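Local coordinates for GXWXG domain-containing protein (Thermomonospora curvata, PDB 4MVE), which is of unknown function but belongs to the GXWXG and DUF4334 families and has a largely antiparallel beta-sheet fold, at residues M4-S16 / A23-V35. Residues are numbered along the deposited sequence; the frame is centred on the assembly and turned at random.
Sequences MDAEQRLAKIIAS and ATVEELYDRLAPV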
loop_
_atom_site.group_PDB
_atom_site.type_symbol
_atom_site.label_atom_id
_atom_site.label_comp_id
_atom_site.label_asym_id
_atom_site.label_seq_id
_atom_site.Cartn_x
_atom_site.Cartn_y
_atom_site.Cartn_z
HETATM N N MSE A 4 0.502 13.184 15.423
HETATM C CA MSE A 4 1.818 13.797 15.604
HETATM C C MSE A 4 2.946 12.749 15.517
HETATM O O MSE A 4 3.495 12.556 14.430
HETATM C CB MSE A 4 1.891 14.554 16.940
ATOM N N ASP A 5 3.259 12.063 16.657
ATOM C CA ASP A 5 4.336 11.085 16.840
ATOM C C ASP A 5 4.379 9.994 15.770
ATOM O O ASP A 5 5.396 9.871 15.085
ATOM C CB ASP A 5 4.260 10.429 18.232
ATOM C CG ASP A 5 5.443 9.522 18.554
ATOM O OD1 ASP A 5 6.590 10.032 18.600
ATOM O OD2 ASP A 5 5.220 8.302 18.756
ATOM N N ALA A 6 3.296 9.203 15.649
ATOM C CA ALA A 6 3.184 8.086 14.722
ATOM C C ALA A 6 3.454 8.517 13.286
ATOM O O ALA A 6 4.174 7.827 12.594
ATOM C CB ALA A 6 1.808 7.437 14.832
ATOM N N GLU A 7 2.887 9.650 12.854
ATOM C CA GLU A 7 3.078 10.186 11.506
ATOM C C GLU A 7 4.554 10.528 11.259
ATOM O O GLU A 7 5.095 10.148 10.229
ATOM C CB GLU A 7 2.208 11.450 11.302
ATOM C CG GLU A 7 0.710 11.158 11.285
ATOM C CD GLU A 7 0.014 11.131 12.637
ATOM O OE1 GLU A 7 0.702 11.230 13.680
ATOM O OE2 GLU A 7 -1.230 10.991 12.647
ATOM N N GLN A 8 5.198 11.197 12.216
ATOM C CA GLN A 8 6.585 11.629 12.108
ATOM C C GLN A 8 7.531 10.448 12.126
ATOM O O GLN A 8 8.439 10.408 11.296
ATOM C CB GLN A 8 6.945 12.640 13.198
ATOM C CG GLN A 8 6.398 14.039 12.873
ATOM C CD GLN A 8 6.626 15.108 13.929
ATOM O OE1 GLN A 8 6.272 16.282 13.731
ATOM N NE2 GLN A 8 7.206 14.751 15.074
ATOM N N ARG A 9 7.294 9.469 13.030
ATOM C CA ARG A 9 8.089 8.246 13.096
ATOM C C ARG A 9 7.951 7.434 11.799
ATOM O O ARG A 9 8.948 6.911 11.294
ATOM C CB ARG A 9 7.657 7.385 14.280
ATOM C CG ARG A 9 8.290 7.768 15.588
ATOM C CD ARG A 9 8.539 6.502 16.384
ATOM N NE ARG A 9 7.538 6.303 17.436
ATOM C CZ ARG A 9 7.305 5.146 18.056
ATOM N NH1 ARG A 9 7.974 4.049 17.709
ATOM N NH2 ARG A 9 6.390 5.074 19.016
ATOM N N LEU A 10 6.725 7.326 11.256
ATOM C CA LEU A 10 6.532 6.526 10.045
ATOM C C LEU A 10 7.083 7.224 8.812
ATOM O O LEU A 10 7.651 6.559 7.964
ATOM C CB LEU A 10 5.066 6.143 9.825
ATOM C CG LEU A 10 4.521 5.003 10.713
ATOM C CD1 LEU A 10 3.013 4.918 10.576
ATOM C CD2 LEU A 10 5.128 3.622 10.336
ATOM N N ALA A 11 6.976 8.555 8.735
ATOM C CA ALA A 11 7.471 9.318 7.593
ATOM C C ALA A 11 8.990 9.112 7.427
ATOM O O ALA A 11 9.464 8.933 6.301
ATOM C CB ALA A 11 7.127 10.804 7.764
ATOM N N LYS A 12 9.731 9.094 8.539
ATOM C CA LYS A 12 11.193 8.920 8.545
ATOM C C LYS A 12 11.588 7.539 8.010
ATOM O O LYS A 12 12.536 7.437 7.222
ATOM C CB LYS A 12 11.774 9.137 9.961
ATOM C CG LYS A 12 11.970 10.613 10.303
ATOM C CD LYS A 12 12.261 10.869 11.780
ATOM C CE LYS A 12 13.729 10.888 12.121
ATOM N NZ LYS A 12 13.980 11.538 13.442
ATOM N N ILE A 13 10.857 6.484 8.437
ATOM C CA ILE A 13 11.092 5.102 7.985
ATOM C C ILE A 13 10.772 4.993 6.471
ATOM O O ILE A 13 11.594 4.497 5.707
ATOM C CB ILE A 13 10.261 4.109 8.835
ATOM C CG1 ILE A 13 10.750 4.095 10.326
ATOM C CG2 ILE A 13 10.286 2.690 8.208
ATOM C CD1 ILE A 13 9.589 3.589 11.409
ATOM N N ILE A 14 9.605 5.482 6.054
ATOM C CA ILE A 14 9.162 5.462 4.650
ATOM C C ILE A 14 10.152 6.230 3.749
ATOM O O ILE A 14 10.475 5.729 2.686
ATOM C CB ILE A 14 7.709 6.057 4.520
ATOM C CG1 ILE A 14 6.668 5.194 5.270
ATOM C CG2 ILE A 14 7.294 6.331 3.031
ATOM C CD1 ILE A 14 5.237 5.875 5.328
ATOM N N ALA A 15 10.614 7.442 4.161
ATOM C CA ALA A 15 11.524 8.237 3.333
ATOM C C ALA A 15 12.908 7.584 3.205
ATOM O O ALA A 15 13.551 7.758 2.174
ATOM C CB ALA A 15 11.659 9.668 3.861
ATOM N N SER A 16 13.350 6.836 4.211
ATOM C CA SER A 16 14.663 6.202 4.139
ATOM C C SER A 16 14.605 4.743 3.536
ATOM O O SER A 16 15.646 4.156 3.306
ATOM C CB SER A 16 15.308 6.177 5.521
ATOM O OG SER A 16 14.638 5.231 6.341
ATOM N N ALA A 23 4.962 -5.829 14.182
ATOM C CA ALA A 23 4.408 -5.378 15.467
ATOM C C ALA A 23 4.616 -3.865 15.686
ATOM O O ALA A 23 3.688 -3.192 16.108
ATOM C CB ALA A 23 5.025 -6.168 16.631
ATOM N N THR A 24 5.785 -3.336 15.354
ATOM C CA THR A 24 6.058 -1.902 15.523
ATOM C C THR A 24 5.246 -1.047 14.496
ATOM O O THR A 24 4.751 0.032 14.857
ATOM C CB THR A 24 7.565 -1.640 15.413
ATOM O OG1 THR A 24 8.255 -2.504 16.330
ATOM C CG2 THR A 24 7.926 -0.178 15.674
ATOM N N VAL A 25 5.115 -1.514 13.245
ATOM C CA VAL A 25 4.362 -0.757 12.238
ATOM C C VAL A 25 2.877 -0.723 12.633
ATOM O O VAL A 25 2.238 0.332 12.543
ATOM C CB VAL A 25 4.542 -1.250 10.768
ATOM C CG1 VAL A 25 3.675 -0.405 9.816
ATOM C CG2 VAL A 25 6.014 -1.182 10.336
ATOM N N GLU A 26 2.349 -1.873 13.071
ATOM C CA GLU A 26 0.968 -2.027 13.482
ATOM C C GLU A 26 0.634 -1.062 14.612
ATOM O O GLU A 26 -0.430 -0.442 14.560
ATOM C CB GLU A 26 0.704 -3.470 13.903
ATOM C CG GLU A 26 -0.681 -3.703 14.474
ATOM C CD GLU A 26 -1.155 -5.117 14.238
ATOM O OE1 GLU A 26 -1.483 -5.442 13.073
ATOM O OE2 GLU A 26 -1.087 -5.925 15.191
ATOM N N GLU A 27 1.529 -0.930 15.626
ATOM C CA GLU A 27 1.311 0.003 16.748
ATOM C C GLU A 27 1.187 1.429 16.211
ATOM O O GLU A 27 0.296 2.175 16.609
ATOM C CB GLU A 27 2.454 -0.057 17.796
ATOM C CG GLU A 27 2.501 -1.311 18.651
ATOM C CD GLU A 27 3.866 -1.700 19.206
ATOM O OE1 GLU A 27 4.825 -0.901 19.091
ATOM O OE2 GLU A 27 3.974 -2.823 19.752
ATOM N N LEU A 28 2.048 1.776 15.270
ATOM C CA LEU A 28 2.041 3.113 14.701
ATOM C C LEU A 28 0.833 3.321 13.756
ATOM O O LEU A 28 0.173 4.362 13.828
ATOM C CB LEU A 28 3.383 3.401 13.999
ATOM C CG LEU A 28 4.611 3.541 14.960
ATOM C CD1 LEU A 28 5.938 3.441 14.194
ATOM C CD2 LEU A 28 4.585 4.864 15.720
ATOM N N TYR A 29 0.497 2.304 12.948
ATOM C CA TYR A 29 -0.636 2.337 12.041
ATOM C C TYR A 29 -1.962 2.585 12.770
ATOM O O TYR A 29 -2.762 3.414 12.316
ATOM C CB TYR A 29 -0.685 1.021 11.272
ATOM C CG TYR A 29 -1.811 0.907 10.261
ATOM C CD1 TYR A 29 -3.026 0.331 10.609
ATOM C CD2 TYR A 29 -1.620 1.280 8.932
ATOM C CE1 TYR A 29 -4.055 0.190 9.671
ATOM C CE2 TYR A 29 -2.615 1.088 7.975
ATOM C CZ TYR A 29 -3.843 0.576 8.360
ATOM O OH TYR A 29 -4.823 0.403 7.423
ATOM N N ASP A 30 -2.198 1.876 13.887
ATOM C CA ASP A 30 -3.441 1.986 14.662
ATOM C C ASP A 30 -3.700 3.410 15.201
ATOM O O ASP A 30 -4.826 3.710 15.551
ATOM C CB ASP A 30 -3.463 0.972 15.813
ATOM C CG ASP A 30 -3.619 -0.481 15.359
ATOM O OD1 ASP A 30 -4.027 -0.706 14.185
ATOM O OD2 ASP A 30 -3.367 -1.389 16.180
ATOM N N ARG A 31 -2.682 4.285 15.208
ATOM C CA ARG A 31 -2.788 5.664 15.686
ATOM C C ARG A 31 -2.998 6.638 14.509
ATOM O O ARG A 31 -3.184 7.836 14.726
ATOM C CB ARG A 31 -1.530 6.028 16.499
ATOM C CG ARG A 31 -1.589 5.458 17.916
ATOM C CD ARG A 31 -0.241 5.146 18.533
ATOM N NE ARG A 31 0.575 6.342 18.715
ATOM C CZ ARG A 31 1.895 6.327 18.850
ATOM N NH1 ARG A 31 2.567 7.463 18.987
ATOM N NH2 ARG A 31 2.558 5.173 18.839
ATOM N N LEU A 32 -3.025 6.118 13.276
ATOM C CA LEU A 32 -3.192 6.941 12.088
ATOM C C LEU A 32 -4.637 7.205 11.746
ATOM O O LEU A 32 -5.544 6.433 12.078
ATOM C CB LEU A 32 -2.477 6.339 10.864
ATOM C CG LEU A 32 -0.946 6.119 10.969
ATOM C CD1 LEU A 32 -0.436 5.452 9.715
ATOM C CD2 LEU A 32 -0.177 7.441 11.234
ATOM N N ALA A 33 -4.835 8.335 11.066
ATOM C CA ALA A 33 -6.129 8.813 10.622
ATOM C C ALA A 33 -6.568 8.119 9.323
ATOM O O ALA A 33 -5.741 7.883 8.443
ATOM C CB ALA A 33 -6.078 10.328 10.417
ATOM N N PRO A 34 -7.888 7.842 9.162
ATOM C CA PRO A 34 -8.370 7.310 7.872
ATOM C C PRO A 34 -8.300 8.374 6.763
ATOM O O PRO A 34 -8.175 9.573 7.055
ATOM C CB PRO A 34 -9.821 6.914 8.154
ATOM C CG PRO A 34 -10.228 7.678 9.355
ATOM C CD PRO A 34 -8.999 8.107 10.104
ATOM N N VAL A 35 -8.380 7.939 5.495
ATOM C CA VAL A 35 -8.335 8.833 4.335
ATOM C C VAL A 35 -9.569 8.601 3.479
ATOM O O VAL A 35 -9.991 7.447 3.361
ATOM C CB VAL A 35 -7.031 8.717 3.474
ATOM C CG1 VAL A 35 -5.813 9.184 4.247
ATOM C CG2 VAL A 35 -6.803 7.321 2.898
HETATM O O HOH W 1 -2.569 10.321 10.146
#
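Leu28 lays its CD2 methyl over the centre of the Arg9 guanidinium, 3.6 Å from CZ of Arg9, the two side chains crossing at about a right angle. The same methyl reaches CB of Ala6, while CB of Leu28 meets CD1 of Leu10 at 3.8 Å. That Leu10 methyl also packs against CD1 of Leu32 (3.6 Å), so Leu10 meets both Leu32 and Leu28, the latter running past it in the opposite direction; beyond it, Val131 of strand 129-136 continues the apolar layer. At the outer margin, Arg31 NH1 donates to Asp5 OD2 over 2.8 Å with an N-H...O angle of 148°. The carboxylate and guanidinium planes lie 14° apart, and OD2 is met on its anti lone pair. Asp5 can offer that oxygen because its CG stands anti to the backbone N (chi1 -173°). NE and NH2 of Arg9 add weak bonds to the same OD2, and NH2 of Arg9 lies 3.8 Å from NH2 of Arg31, a like-charge proximity that the shared carboxylate probably offsets. CB of Ala6 lies over one face of the Arg31 guanidinium, offset toward its rim. Glu7 runs alongside Leu32, its CG 3.8 Å from CD2 of Leu32, and its OE2 accepts from a water that takes the N-H of Ala33, whereas its OE1 accepts from the Met4 N. Cutting Glu7 back to an alanine removes CG and the carboxylate together, and is likely to leave the Met4 backbone N-H and the bridging water without their acceptor and CD2 of Leu32 without its CG neighbour. The axes of 5-16 and 23-29 approach to 9.7 Å in a broadly antiparallel sense, through a leucine-alanine seam edged by a salt-bridge network, consistent with apolar burial making up most of the contact, the solvent-facing salt bridges probably adding less.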